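Local coordinates for hypothetical protein, IPT/TIG domain protein (Bacteroides ovatus, PDB 4HW6), which is of unknown function but probably serves as an auxiliary carbohydrate-binding protein, joining an IPT/TIG domain to a six-bladed beta-propeller, at residues Y390-P404 against I418-E432. Numbering follows the deposited sequence. Where two conformers were deposited one is given.
Sequences YVDGELRSQALFNHP and IGDCDNHRVRKIAPE
In the last blade of the beta-propeller, the largely irregular segment 390-404, with its short strand 393-394, packs over the hairpin 415-431, with Arg427 at the centre of the contact. Its chain bends at chi2 (-72°) and again at chi3, bringing Tyr390 CD1 over one guanidinium face and Phe401 CE1 over the other; both rings approach steeply and are not stacked on it. The polar bonds leave from the edge. Arg427 NE and NH2 both grip Asp392 OD1 side-on in a salt bridge, NH2 at 2.7 Å, and NH1 and NH2 converge end-on on Leu400 O, the NH1 bond being the straighter (163°). Arg427 NH1 also forms a salt bridge with Asp420 OD2 (2.6 Å), which Asn423 ND2 meets from the opposite face of the carboxylate. The other oxygen, Asp420 OD1, takes Asn402 N on its syn lone pair at 2.8 Å. A leucine in place of Arg427 would probably leave Asp392 and Asp420 without their shared counter-charge and Leu400 O without the two guanidinium donors. Tyr390 turns a face to Arg425, whose guanidinium, hydrogen-bonded through NH2 to Asn122 OD1, stacks on it with planes 14° apart and CZ 3.7 Å from the ring centroid, a cation-pi contact. Beyond Asn402, His403 ND1 donates in its ring plane to the anti lone pair of Asp422 OD2 (2.6 Å). Strand 109-115 pairs with both 393-394 and 425-431, and Thr113 binds Tyr390 OH and Asp392 OD2; strand 375-380 of another sheet packs against Phe401 and Ile429.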
loop_
_atom_site.group_PDB
_atom_site.type_symbol
_atom_site.label_atom_id
_atom_site.label_comp_id
_atom_site.label_asym_id
_atom_site.label_seq_id
_atom_site.Cartn_x
_atom_site.Cartn_y
_atom_site.Cartn_z
ATOM N N TYR A 390 4.416 15.083 -11.128
ATOM C CA TYR A 390 4.587 13.656 -11.445
ATOM C C TYR A 390 6.067 13.342 -11.592
ATOM O O TYR A 390 6.665 13.497 -12.681
ATOM C CB TYR A 390 3.834 13.268 -12.711
ATOM C CG TYR A 390 4.130 11.853 -13.153
ATOM C CD1 TYR A 390 3.881 10.779 -12.323
ATOM C CD2 TYR A 390 4.700 11.599 -14.415
ATOM C CE1 TYR A 390 4.172 9.484 -12.721
ATOM C CE2 TYR A 390 4.987 10.316 -14.827
ATOM C CZ TYR A 390 4.721 9.253 -13.982
ATOM O OH TYR A 390 5.020 7.972 -14.421
ATOM N N VAL A 391 6.664 12.932 -10.471
ATOM C CA VAL A 391 8.095 12.598 -10.423
ATOM C C VAL A 391 8.237 11.398 -9.527
ATOM O O VAL A 391 7.732 11.400 -8.382
ATOM C CB VAL A 391 8.976 13.752 -9.863
ATOM C CG1 VAL A 391 10.454 13.336 -9.800
ATOM C CG2 VAL A 391 8.796 15.025 -10.680
ATOM N N ASP A 392 8.915 10.376 -10.056
ATOM C CA ASP A 392 9.231 9.176 -9.323
ATOM C C ASP A 392 10.572 9.385 -8.626
ATOM O O ASP A 392 11.359 10.233 -9.043
ATOM C CB ASP A 392 9.238 7.971 -10.275
ATOM C CG ASP A 392 7.814 7.471 -10.612
ATOM O OD1 ASP A 392 6.926 7.546 -9.751
ATOM O OD2 ASP A 392 7.589 6.980 -11.722
ATOM N N GLY A 393 10.840 8.640 -7.558
ATOM C CA GLY A 393 12.142 8.693 -6.907
ATOM C C GLY A 393 12.006 8.669 -5.394
ATOM O O GLY A 393 11.000 8.175 -4.863
ATOM N N GLU A 394 12.985 9.271 -4.707
ATOM C CA GLU A 394 13.072 9.220 -3.248
ATOM C C GLU A 394 11.867 9.893 -2.623
ATOM O O GLU A 394 11.405 10.923 -3.105
ATOM C CB GLU A 394 14.328 9.939 -2.741
ATOM C CG GLU A 394 15.664 9.449 -3.265
ATOM C CD GLU A 394 16.073 8.104 -2.699
ATOM O OE1 GLU A 394 15.853 7.887 -1.485
ATOM O OE2 GLU A 394 16.634 7.279 -3.466
ATOM N N LEU A 395 11.375 9.320 -1.523
ATOM C CA LEU A 395 10.034 9.660 -1.012
ATOM C C LEU A 395 9.795 11.137 -0.760
ATOM O O LEU A 395 8.722 11.647 -1.093
ATOM C CB LEU A 395 9.755 8.901 0.296
ATOM C CG LEU A 395 9.741 7.380 0.197
ATOM C CD1 LEU A 395 9.179 6.760 1.485
ATOM C CD2 LEU A 395 8.954 6.886 -1.001
ATOM N N ARG A 396 10.765 11.799 -0.130
ATOM C CA ARG A 396 10.592 13.185 0.302
ATOM C C ARG A 396 11.457 14.173 -0.478
ATOM O O ARG A 396 11.089 15.333 -0.621
ATOM C CB ARG A 396 10.873 13.313 1.807
ATOM C CG ARG A 396 9.889 12.581 2.738
ATOM C CD ARG A 396 8.526 13.202 2.772
ATOM N NE ARG A 396 8.595 14.620 3.125
ATOM C CZ ARG A 396 8.646 15.116 4.356
ATOM N NH1 ARG A 396 8.660 14.329 5.443
ATOM N NH2 ARG A 396 8.695 16.435 4.493
ATOM N N SER A 397 12.597 13.737 -0.992
ATOM C CA SER A 397 13.493 14.682 -1.687
ATOM C C SER A 397 13.099 14.885 -3.143
ATOM O O SER A 397 13.379 15.940 -3.720
ATOM C CB SER A 397 14.952 14.231 -1.582
ATOM O OG SER A 397 15.145 12.963 -2.179
ATOM N N GLN A 398 12.428 13.909 -3.732
ATOM C CA GLN A 398 12.174 13.898 -5.188
ATOM C C GLN A 398 10.716 13.720 -5.607
ATOM O O GLN A 398 10.231 14.417 -6.515
ATOM C CB GLN A 398 13.008 12.802 -5.855
ATOM C CG GLN A 398 14.511 12.994 -5.707
ATOM C CD GLN A 398 15.328 11.895 -6.376
ATOM O OE1 GLN A 398 14.920 10.726 -6.400
ATOM N NE2 GLN A 398 16.483 12.262 -6.927
ATOM N N ALA A 399 10.031 12.775 -4.987
ATOM C CA ALA A 399 8.753 12.319 -5.495
ATOM C C ALA A 399 7.675 13.387 -5.407
ATOM O O ALA A 399 7.596 14.149 -4.413
ATOM C CB ALA A 399 8.291 11.085 -4.769
ATOM N N LEU A 400 6.835 13.396 -6.445
ATOM C CA LEU A 400 5.675 14.278 -6.555
ATOM C C LEU A 400 4.464 13.488 -7.018
ATOM O O LEU A 400 4.555 12.640 -7.930
ATOM C CB LEU A 400 5.935 15.430 -7.534
ATOM C CG LEU A 400 6.874 16.508 -7.014
ATOM C CD1 LEU A 400 7.363 17.415 -8.149
ATOM C CD2 LEU A 400 6.220 17.326 -5.883
ATOM N N PHE A 401 3.341 13.789 -6.382
ATOM C CA PHE A 401 2.049 13.248 -6.723
ATOM C C PHE A 401 1.152 14.406 -7.145
ATOM O O PHE A 401 1.474 15.574 -6.944
ATOM C CB PHE A 401 1.369 12.630 -5.512
ATOM C CG PHE A 401 2.121 11.461 -4.897
ATOM C CD1 PHE A 401 2.049 10.201 -5.460
ATOM C CD2 PHE A 401 2.849 11.631 -3.733
ATOM C CE1 PHE A 401 2.717 9.120 -4.883
ATOM C CE2 PHE A 401 3.510 10.560 -3.153
ATOM C CZ PHE A 401 3.442 9.304 -3.734
ATOM N N ASN A 402 -0.022 14.063 -7.640
ATOM C CA ASN A 402 -1.027 15.091 -7.989
ATOM C C ASN A 402 -2.390 14.535 -7.645
ATOM O O ASN A 402 -2.973 13.755 -8.420
ATOM C CB ASN A 402 -0.952 15.474 -9.477
ATOM C CG ASN A 402 -1.762 16.706 -9.810
ATOM O OD1 ASN A 402 -2.548 17.188 -8.975
ATOM N ND2 ASN A 402 -1.549 17.258 -11.024
ATOM N N HIS A 403 -2.867 14.930 -6.474
ATOM C CA HIS A 403 -4.114 14.430 -5.885
ATOM C C HIS A 403 -4.080 12.930 -5.600
ATOM O O HIS A 403 -4.925 12.150 -6.058
ATOM C CB HIS A 403 -5.310 14.857 -6.734
ATOM C CG HIS A 403 -5.549 16.322 -6.699
ATOM N ND1 HIS A 403 -5.999 17.029 -7.789
ATOM C CD2 HIS A 403 -5.416 17.224 -5.695
ATOM C CE1 HIS A 403 -6.120 18.308 -7.460
ATOM N NE2 HIS A 403 -5.787 18.451 -6.191
ATOM N N PRO A 404 -3.091 12.507 -4.801
ATOM C CA PRO A 404 -3.135 11.135 -4.357
ATOM C C PRO A 404 -4.363 10.929 -3.492
ATOM O O PRO A 404 -4.596 11.725 -2.585
ATOM C CB PRO A 404 -1.855 10.995 -3.532
ATOM C CG PRO A 404 -1.531 12.359 -3.057
ATOM C CD PRO A 404 -2.095 13.308 -4.075
ATOM N N ILE A 418 -0.678 3.539 -4.685
ATOM C CA ILE A 418 -1.305 4.831 -4.504
ATOM C C ILE A 418 -2.054 5.209 -5.773
ATOM O O ILE A 418 -1.466 5.206 -6.862
ATOM C CB ILE A 418 -0.258 5.942 -4.263
ATOM C CG1 ILE A 418 0.706 5.554 -3.118
ATOM C CG2 ILE A 418 -0.953 7.296 -4.017
ATOM C CD1 ILE A 418 0.052 5.412 -1.762
ATOM N N GLY A 419 -3.337 5.535 -5.631
ATOM C CA GLY A 419 -4.130 6.040 -6.735
ATOM C C GLY A 419 -3.898 7.523 -6.842
ATOM O O GLY A 419 -4.439 8.327 -6.059
ATOM N N ASP A 420 -3.071 7.881 -7.809
ATOM C CA ASP A 420 -2.592 9.240 -7.989
ATOM C C ASP A 420 -3.479 9.883 -9.054
ATOM O O ASP A 420 -3.157 9.899 -10.242
ATOM C CB ASP A 420 -1.131 9.154 -8.390
ATOM C CG ASP A 420 -0.416 10.482 -8.371
ATOM O OD1 ASP A 420 -0.918 11.412 -7.739
ATOM O OD2 ASP A 420 0.715 10.538 -8.928
ATOM N N CYS A 421 -4.612 10.420 -8.588
ATOM C CA CYS A 421 -5.753 10.673 -9.456
ATOM C C CYS A 421 -5.516 11.616 -10.617
ATOM O O CYS A 421 -5.903 11.291 -11.724
ATOM C CB CYS A 421 -6.968 11.141 -8.656
ATOM S SG CYS A 421 -7.668 9.752 -7.782
ATOM N N ASP A 422 -4.856 12.749 -10.389
ATOM C CA ASP A 422 -4.609 13.694 -11.480
ATOM C C ASP A 422 -3.321 13.442 -12.298
ATOM O O ASP A 422 -3.014 14.148 -13.264
ATOM C CB ASP A 422 -4.799 15.121 -10.971
ATOM C CG ASP A 422 -6.276 15.551 -11.028
ATOM O OD1 ASP A 422 -6.924 15.331 -12.079
ATOM O OD2 ASP A 422 -6.793 16.124 -10.060
ATOM N N ASN A 423 -2.651 12.339 -11.996
ATOM C CA ASN A 423 -1.663 11.757 -12.898
ATOM C C ASN A 423 -2.186 10.517 -13.599
ATOM O O ASN A 423 -1.527 9.976 -14.469
ATOM C CB ASN A 423 -0.380 11.424 -12.136
ATOM C CG ASN A 423 0.395 12.660 -11.775
ATOM O OD1 ASN A 423 0.443 13.619 -12.569
ATOM N ND2 ASN A 423 0.979 12.674 -10.580
ATOM N N HIS A 424 -3.373 10.061 -13.196
ATOM C CA HIS A 424 -4.097 8.995 -13.879
ATOM C C HIS A 424 -3.351 7.682 -13.859
ATOM O O HIS A 424 -3.516 6.846 -14.746
ATOM C CB HIS A 424 -4.473 9.478 -15.269
ATOM C CG HIS A 424 -5.284 10.741 -15.221
ATOM N ND1 HIS A 424 -6.602 10.753 -14.806
ATOM C CD2 HIS A 424 -4.945 12.033 -15.452
ATOM C CE1 HIS A 424 -7.041 12.005 -14.786
ATOM N NE2 HIS A 424 -6.054 12.800 -15.173
ATOM N N ARG A 425 -2.593 7.487 -12.779
ATOM C CA ARG A 425 -1.738 6.332 -12.632
ATOM C C ARG A 425 -1.847 5.741 -11.242
ATOM O O ARG A 425 -2.097 6.470 -10.265
ATOM C CB ARG A 425 -0.280 6.738 -12.865
ATOM C CG ARG A 425 0.085 7.101 -14.301
ATOM C CD ARG A 425 1.356 7.913 -14.234
ATOM N NE ARG A 425 1.932 8.298 -15.506
ATOM C CZ ARG A 425 1.904 9.524 -16.037
ATOM N NH1 ARG A 425 1.216 10.544 -15.492
ATOM N NH2 ARG A 425 2.565 9.714 -17.185
ATOM N N VAL A 426 -1.592 4.434 -11.163
ATOM C CA VAL A 426 -1.273 3.778 -9.898
ATOM C C VAL A 426 0.237 3.856 -9.682
ATOM O O VAL A 426 1.032 3.347 -10.485
ATOM C CB VAL A 426 -1.717 2.301 -9.867
ATOM C CG1 VAL A 426 -1.387 1.687 -8.515
ATOM C CG2 VAL A 426 -3.205 2.172 -10.162
ATOM N N ARG A 427 0.623 4.490 -8.590
ATOM C CA ARG A 427 2.013 4.617 -8.194
ATOM C C ARG A 427 2.308 3.510 -7.169
ATOM O O ARG A 427 1.394 2.970 -6.531
ATOM C CB ARG A 427 2.283 5.984 -7.578
ATOM C CG ARG A 427 1.822 7.190 -8.389
ATOM C CD ARG A 427 2.657 7.438 -9.625
ATOM N NE ARG A 427 3.984 7.990 -9.352
ATOM C CZ ARG A 427 4.253 9.227 -8.928
ATOM N NH1 ARG A 427 3.320 10.126 -8.757
ATOM N NH2 ARG A 427 5.501 9.583 -8.724
ATOM N N LYS A 428 3.574 3.145 -7.064
ATOM C CA LYS A 428 4.023 2.151 -6.088
ATOM C C LYS A 428 5.060 2.762 -5.154
ATOM O O LYS A 428 5.911 3.540 -5.585
ATOM C CB LYS A 428 4.586 0.952 -6.822
ATOM C CG LYS A 428 5.138 -0.179 -5.964
ATOM C CD LYS A 428 5.514 -1.321 -6.916
ATOM C CE LYS A 428 6.426 -2.345 -6.308
ATOM N NZ LYS A 428 6.765 -3.373 -7.352
ATOM N N ILE A 429 4.963 2.435 -3.866
ATOM C CA ILE A 429 6.022 2.788 -2.909
ATOM C C ILE A 429 6.611 1.480 -2.392
ATOM O O ILE A 429 5.900 0.663 -1.811
ATOM C CB ILE A 429 5.519 3.656 -1.727
ATOM C CG1 ILE A 429 4.836 4.940 -2.223
ATOM C CG2 ILE A 429 6.697 3.984 -0.799
ATOM C CD1 ILE A 429 4.257 5.810 -1.114
ATOM N N ALA A 430 7.903 1.280 -2.610
ATOM C CA ALA A 430 8.576 0.035 -2.274
ATOM C C ALA A 430 10.072 0.308 -2.229
ATOM O O ALA A 430 10.530 1.379 -2.664
ATOM C CB ALA A 430 8.299 -1.041 -3.346
ATOM N N PRO A 431 10.844 -0.664 -1.727
ATOM C CA PRO A 431 12.299 -0.575 -1.809
ATOM C C PRO A 431 12.780 -0.403 -3.236
ATOM O O PRO A 431 12.237 -1.023 -4.159
ATOM C CB PRO A 431 12.767 -1.930 -1.280
ATOM C CG PRO A 431 11.670 -2.429 -0.431
ATOM C CD PRO A 431 10.394 -1.860 -0.993
ATOM N N GLU A 432 13.782 0.447 -3.420
ATOM C CA GLU A 432 14.445 0.663 -4.699
ATOM C C GLU A 432 15.051 -0.647 -5.183
ATOM O O GLU A 432 15.622 -1.351 -4.374
ATOM C CB GLU A 432 15.584 1.676 -4.504
ATOM C CG GLU A 432 16.623 1.247 -3.462
ATOM C CD GLU A 432 17.639 2.322 -3.160
ATOM O OE1 GLU A 432 17.935 3.125 -4.048
ATOM O OE2 GLU A 432 18.153 2.348 -2.028
HETATM O O HOH W 1 0.878 16.305 -12.444
#